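Local structure of geranyltranstransferase (Marinomonas sp. MED121, 4F62) at residues S65-S70 against A193-Q198; A72-I77 against K186-M191. The protein probably joins isopentenyl diphosphate to an allylic diphosphate, lengthening a prenyl chain, as other polyprenyl transferases of the isoprenoid synthase superfamily do. One frame throughout, in Å; residues are numbered along the deposited sequence.

How the contacts relate
After three helices at the N-terminal side, the chain enters helix 65-86, where the first halves of both contacts lie: 65-70 in its first turns, then 72-77. It next runs through the helices between 102 and 162 and comes back along helix 170-194, meeting the same partner in reverse order. Contact 2 therefore closes a loop of 108 residues with 186-191, and contact 1, formed by 193-198, encloses it with one of 122 residues. The two contacts nest without crossing, as an antiparallel helix pair requires. Their centres are 10 Å apart, and S70 OG packs on M191 CE at 3.7 Å, joining the deep middle of the bundle to the end of the pair.

Contact 1. Residues S65-S70 against A193-Q198; sequences SLTDAS and ALSTGQ
T67 and S195 bring their CA atoms to 5.1 Å where the start of helix 65-86 meets the end region of helix 170-194, part of the all-helical isoprenoid synthase fold. Here a type I turn runs from L194 to G197, and glycine suits the positive phi of the last residue. Small serine permits the close approach: S195 CB rests 3.6 Å from L66 C. With chi1 at 75°, S195 OG lies between its own backbone N and carbonyl carbon, facing T67, whose OG1 donates to it at 2.5 Å. The threonine hydroxyl also bonds to S64 N and the serine hydroxyl to G192 O, so both buried oxygens are linked to the backbone as well as to each other. A valine here, lacking the hydroxyl, would probably leave S195 OG without its donor and S64 N without this acceptor. S70 OG donates to L66 O almost in line with the carbonyl, while T196 OG1 accepts from Q198 N, making an ST turn. A water completes the junction, accepting from L66 N at 3.1 Å and donating to S195 O at 3.2 Å.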
loop_
_atom_site.group_PDB
_atom_site.type_symbol
_atom_site.label_atom_id
_atom_site.label_comp_id
_atom_site.label_asym_id
_atom_site.label_seq_id
_atom_site.Cartn_x
_atom_site.Cartn_y
_atom_site.Cartn_z
ATOM N N SER A 65 12.175 -15.140 9.331
ATOM C CA SER A 65 11.752 -14.782 7.983
ATOM C C SER A 65 10.859 -13.540 7.994
ATOM O O SER A 65 10.999 -12.666 7.131
ATOM C CB SER A 65 11.072 -15.968 7.282
ATOM O OG SER A 65 9.871 -16.323 7.939
ATOM N N LEU A 66 9.968 -13.434 8.982
ATOM C CA LEU A 66 9.132 -12.234 9.091
ATOM C C LEU A 66 9.914 -11.008 9.564
ATOM O O LEU A 66 9.438 -9.882 9.424
ATOM C CB LEU A 66 7.882 -12.456 9.969
ATOM C CG LEU A 66 6.809 -13.400 9.389
ATOM C CD1 LEU A 66 5.645 -13.579 10.359
ATOM C CD2 LEU A 66 6.295 -12.877 8.060
ATOM N N THR A 67 11.103 -11.201 10.123
ATOM C CA THR A 67 11.941 -10.035 10.422
ATOM C C THR A 67 12.485 -9.471 9.114
ATOM O O THR A 67 12.534 -8.247 8.906
ATOM C CB THR A 67 13.148 -10.400 11.308
ATOM O OG1 THR A 67 12.732 -11.250 12.385
ATOM C CG2 THR A 67 13.779 -9.144 11.866
ATOM N N ASP A 68 12.933 -10.377 8.242
ATOM C CA ASP A 68 13.329 -10.001 6.882
ATOM C C ASP A 68 12.190 -9.305 6.143
ATOM O O ASP A 68 12.389 -8.244 5.542
ATOM C CB ASP A 68 13.773 -11.232 6.081
ATOM C CG ASP A 68 15.173 -11.679 6.434
ATOM O OD1 ASP A 68 16.031 -10.809 6.719
ATOM O OD2 ASP A 68 15.412 -12.901 6.439
ATOM N N ALA A 69 10.997 -9.897 6.189
ATOM C CA ALA A 69 9.841 -9.288 5.525
ATOM C C ALA A 69 9.535 -7.894 6.081
ATOM O O ALA A 69 9.234 -6.951 5.332
ATOM C CB ALA A 69 8.619 -10.200 5.640
ATOM N N SER A 70 9.631 -7.739 7.396
ATOM C CA SER A 70 9.374 -6.424 8.005
ATOM C C SER A 70 10.421 -5.390 7.630
ATOM O O SER A 70 10.091 -4.231 7.296
ATOM C CB SER A 70 9.325 -6.542 9.532
ATOM O OG SER A 70 8.315 -7.459 9.938
ATOM N N ALA A 193 10.616 -6.897 16.955
ATOM C CA ALA A 193 10.349 -7.690 18.158
ATOM C C ALA A 193 9.192 -8.678 17.950
ATOM O O ALA A 193 9.301 -9.874 18.266
ATOM C CB ALA A 193 10.055 -6.753 19.322
ATOM N N LEU A 194 8.082 -8.187 17.413
ATOM C CA LEU A 194 6.944 -9.065 17.100
ATOM C C LEU A 194 7.327 -10.203 16.151
ATOM O O LEU A 194 6.878 -11.335 16.320
ATOM C CB LEU A 194 5.783 -8.257 16.499
ATOM C CG LEU A 194 5.022 -7.298 17.426
ATOM C CD1 LEU A 194 4.272 -6.256 16.599
ATOM C CD2 LEU A 194 4.031 -8.079 18.303
ATOM N N SER A 195 8.182 -9.916 15.171
ATOM C CA SER A 195 8.496 -10.906 14.136
ATOM C C SER A 195 9.173 -12.139 14.716
ATOM O O SER A 195 9.231 -13.173 14.055
ATOM C CB SER A 195 9.386 -10.309 13.042
ATOM O OG SER A 195 10.727 -10.168 13.492
ATOM N N THR A 196 9.664 -12.033 15.952
ATOM C CA THR A 196 10.294 -13.180 16.634
ATOM C C THR A 196 9.283 -14.206 17.132
ATOM O O THR A 196 9.641 -15.358 17.395
ATOM C CB THR A 196 11.099 -12.756 17.870
ATOM O OG1 THR A 196 10.185 -12.296 18.872
ATOM C CG2 THR A 196 12.082 -11.644 17.527
ATOM N N GLY A 197 8.034 -13.779 17.310
ATOM C CA GLY A 197 7.005 -14.666 17.837
ATOM C C GLY A 197 7.125 -14.861 19.342
ATOM O O GLY A 197 6.497 -15.755 19.909
ATOM N N GLN A 198 7.923 -14.013 19.989
ATOM C CA GLN A 198 8.301 -14.195 21.394
ATOM C C GLN A 198 8.170 -12.956 22.281
ATOM O O GLN A 198 8.399 -13.041 23.491
ATOM C CB GLN A 198 9.765 -14.643 21.484
ATOM C CG GLN A 198 10.027 -16.109 21.278
ATOM C CD GLN A 198 11.438 -16.475 21.682
ATOM O OE1 GLN A 198 12.073 -15.758 22.460
ATOM N NE2 GLN A 198 11.941 -17.588 21.155
HETATM O O HOH W 1 8.987 -14.978 11.479
#

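Contact 2. Residues A72-I77 against K186-M191; sequences AALESI and KASVRM
L74 reaches across to A187, S188 and M191, between two helix segments that run antiparallel at 170° with their axes 10.5 Å apart. This is side-by-side packing of neighbouring helices deep in the isoprenoid synthase bundle, and one leucine carries nearly all of it. Its CB points toward the facing helix, and CG, set anti to the carbonyl carbon (chi1 -73°), continues that course to lie 4.1 Å from M191 SD. There the side chain forks. CD1 presses against the backbone itself, 3.5 Å from S188 CA, with S188 OG close beside it at 3.6 Å. CD2 takes the other branch to A187 CB, 3.8 Å away, and both methyls also touch the sulfur of M191. Alanine suits its place because a single methyl leaves room for the leucine fork, and serine because it is small enough to let CD1 reach the main chain. S188 OG is buried but bonds to L184 O one turn back, so its polarity is satisfied within its own helix. Methionine supplies a flexible arm: bent at chi3 (77°), it slides past L74 in the opposite direction. L144 of helix 134-148 and T53 of helix 48-60 also touch L74, so further helices share in enclosing it. R190, which does not touch the 72-77 segment, pairs with E143 and D208 in salt bridges. Between the two segments, then, the attraction is apolar, and the fit depends on shape and burial rather than on directional bonds.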
loop_
_atom_site.group_PDB
_atom_site.type_symbol
_atom_site.label_atom_id
_atom_site.label_comp_id
_atom_site.label_asym_id
_atom_site.label_seq_id
_atom_site.Cartn_x
_atom_site.Cartn_y
_atom_site.Cartn_z
ATOM N N ALA A 72 12.392 -5.338 5.136
ATOM C CA ALA A 72 12.282 -5.029 3.715
ATOM C C ALA A 72 11.051 -4.171 3.429
ATOM O O ALA A 72 11.120 -3.241 2.624
ATOM C CB ALA A 72 12.225 -6.321 2.897
ATOM N N ALA A 73 9.930 -4.481 4.090
ATOM C CA ALA A 73 8.694 -3.718 3.902
ATOM C C ALA A 73 8.873 -2.288 4.373
ATOM O O ALA A 73 8.458 -1.340 3.696
ATOM C CB ALA A 73 7.515 -4.362 4.645
ATOM N N LEU A 74 9.480 -2.133 5.544
ATOM C CA LEU A 74 9.732 -0.799 6.094
ATOM C C LEU A 74 10.654 -0.001 5.173
ATOM O O LEU A 74 10.443 1.193 4.947
ATOM C CB LEU A 74 10.361 -0.912 7.490
ATOM C CG LEU A 74 9.364 -1.355 8.565
ATOM C CD1 LEU A 74 10.102 -1.961 9.735
ATOM C CD2 LEU A 74 8.539 -0.170 9.027
ATOM N N GLU A 75 11.676 -0.655 4.630
ATOM C CA GLU A 75 12.579 0.050 3.720
ATOM C C GLU A 75 11.848 0.459 2.431
ATOM O O GLU A 75 12.118 1.523 1.866
ATOM C CB GLU A 75 13.826 -0.797 3.407
ATOM C CG GLU A 75 14.870 -0.054 2.590
ATOM C CD GLU A 75 15.531 1.106 3.362
ATOM O OE1 GLU A 75 15.399 1.166 4.605
ATOM O OE2 GLU A 75 16.205 1.959 2.726
ATOM N N SER A 76 10.907 -0.374 1.985
ATOM C CA SER A 76 10.136 -0.065 0.774
ATOM C C SER A 76 9.203 1.109 0.984
ATOM O O SER A 76 9.071 1.965 0.106
ATOM C CB SER A 76 9.338 -1.278 0.266
ATOM O OG SER A 76 10.241 -2.282 -0.169
ATOM N N ILE A 77 8.546 1.140 2.138
ATOM C CA ILE A 77 7.719 2.281 2.499
ATOM C C ILE A 77 8.574 3.560 2.534
ATOM O O ILE A 77 8.220 4.573 1.920
ATOM C CB ILE A 77 7.017 2.074 3.855
ATOM C CG1 ILE A 77 5.963 0.966 3.719
ATOM C CG2 ILE A 77 6.344 3.368 4.308
ATOM C CD1 ILE A 77 4.862 1.287 2.675
ATOM N N LYS A 186 9.256 3.716 15.044
ATOM C CA LYS A 186 8.589 2.878 16.043
ATOM C C LYS A 186 8.109 1.548 15.447
ATOM O O LYS A 186 8.180 0.496 16.101
ATOM C CB LYS A 186 7.410 3.631 16.677
ATOM C CG LYS A 186 6.798 2.918 17.884
ATOM C CD LYS A 186 5.902 3.861 18.712
ATOM C CE LYS A 186 4.478 3.884 18.177
ATOM N NZ LYS A 186 3.468 3.657 19.259
ATOM N N ALA A 187 7.607 1.596 14.218
ATOM C CA ALA A 187 7.182 0.371 13.528
ATOM C C ALA A 187 8.370 -0.575 13.384
ATOM O O ALA A 187 8.228 -1.794 13.499
ATOM C CB ALA A 187 6.608 0.695 12.171
ATOM N N SER A 188 9.546 -0.006 13.135
ATOM C CA SER A 188 10.765 -0.806 12.992
ATOM C C SER A 188 11.056 -1.648 14.234
ATOM O O SER A 188 11.258 -2.861 14.132
ATOM C CB SER A 188 11.970 0.087 12.674
ATOM O OG SER A 188 11.808 0.713 11.413
ATOM N N VAL A 189 11.086 -1.016 15.406
ATOM C CA VAL A 189 11.383 -1.773 16.620
ATOM C C VAL A 189 10.207 -2.679 17.008
ATOM O O VAL A 189 10.426 -3.812 17.437
ATOM C CB VAL A 189 11.834 -0.875 17.824
ATOM C CG1 VAL A 189 12.933 0.103 17.391
ATOM C CG2 VAL A 189 10.658 -0.126 18.411
ATOM N N ARG A 190 8.971 -2.198 16.839
ATOM C CA ARG A 190 7.800 -3.004 17.193
ATOM C C ARG A 190 7.701 -4.259 16.316
ATOM O O ARG A 190 7.532 -5.391 16.810
ATOM C CB ARG A 190 6.498 -2.171 17.122
ATOM C CG ARG A 190 6.361 -1.095 18.207
ATOM C CD ARG A 190 5.042 -0.306 18.047
ATOM N NE ARG A 190 3.873 -1.190 18.105
ATOM C CZ ARG A 190 3.326 -1.631 19.235
ATOM N NH1 ARG A 190 3.836 -1.266 20.409
ATOM N NH2 ARG A 190 2.275 -2.436 19.197
ATOM N N MET A 191 7.813 -4.066 15.008
ATOM C CA MET A 191 7.717 -5.191 14.084
ATOM C C MET A 191 8.878 -6.167 14.220
ATOM O O MET A 191 8.681 -7.369 14.124
ATOM C CB MET A 191 7.594 -4.710 12.639
ATOM C CG MET A 191 6.295 -3.932 12.369
ATOM S SD MET A 191 6.342 -3.144 10.748
ATOM C CE MET A 191 6.020 -4.550 9.675
#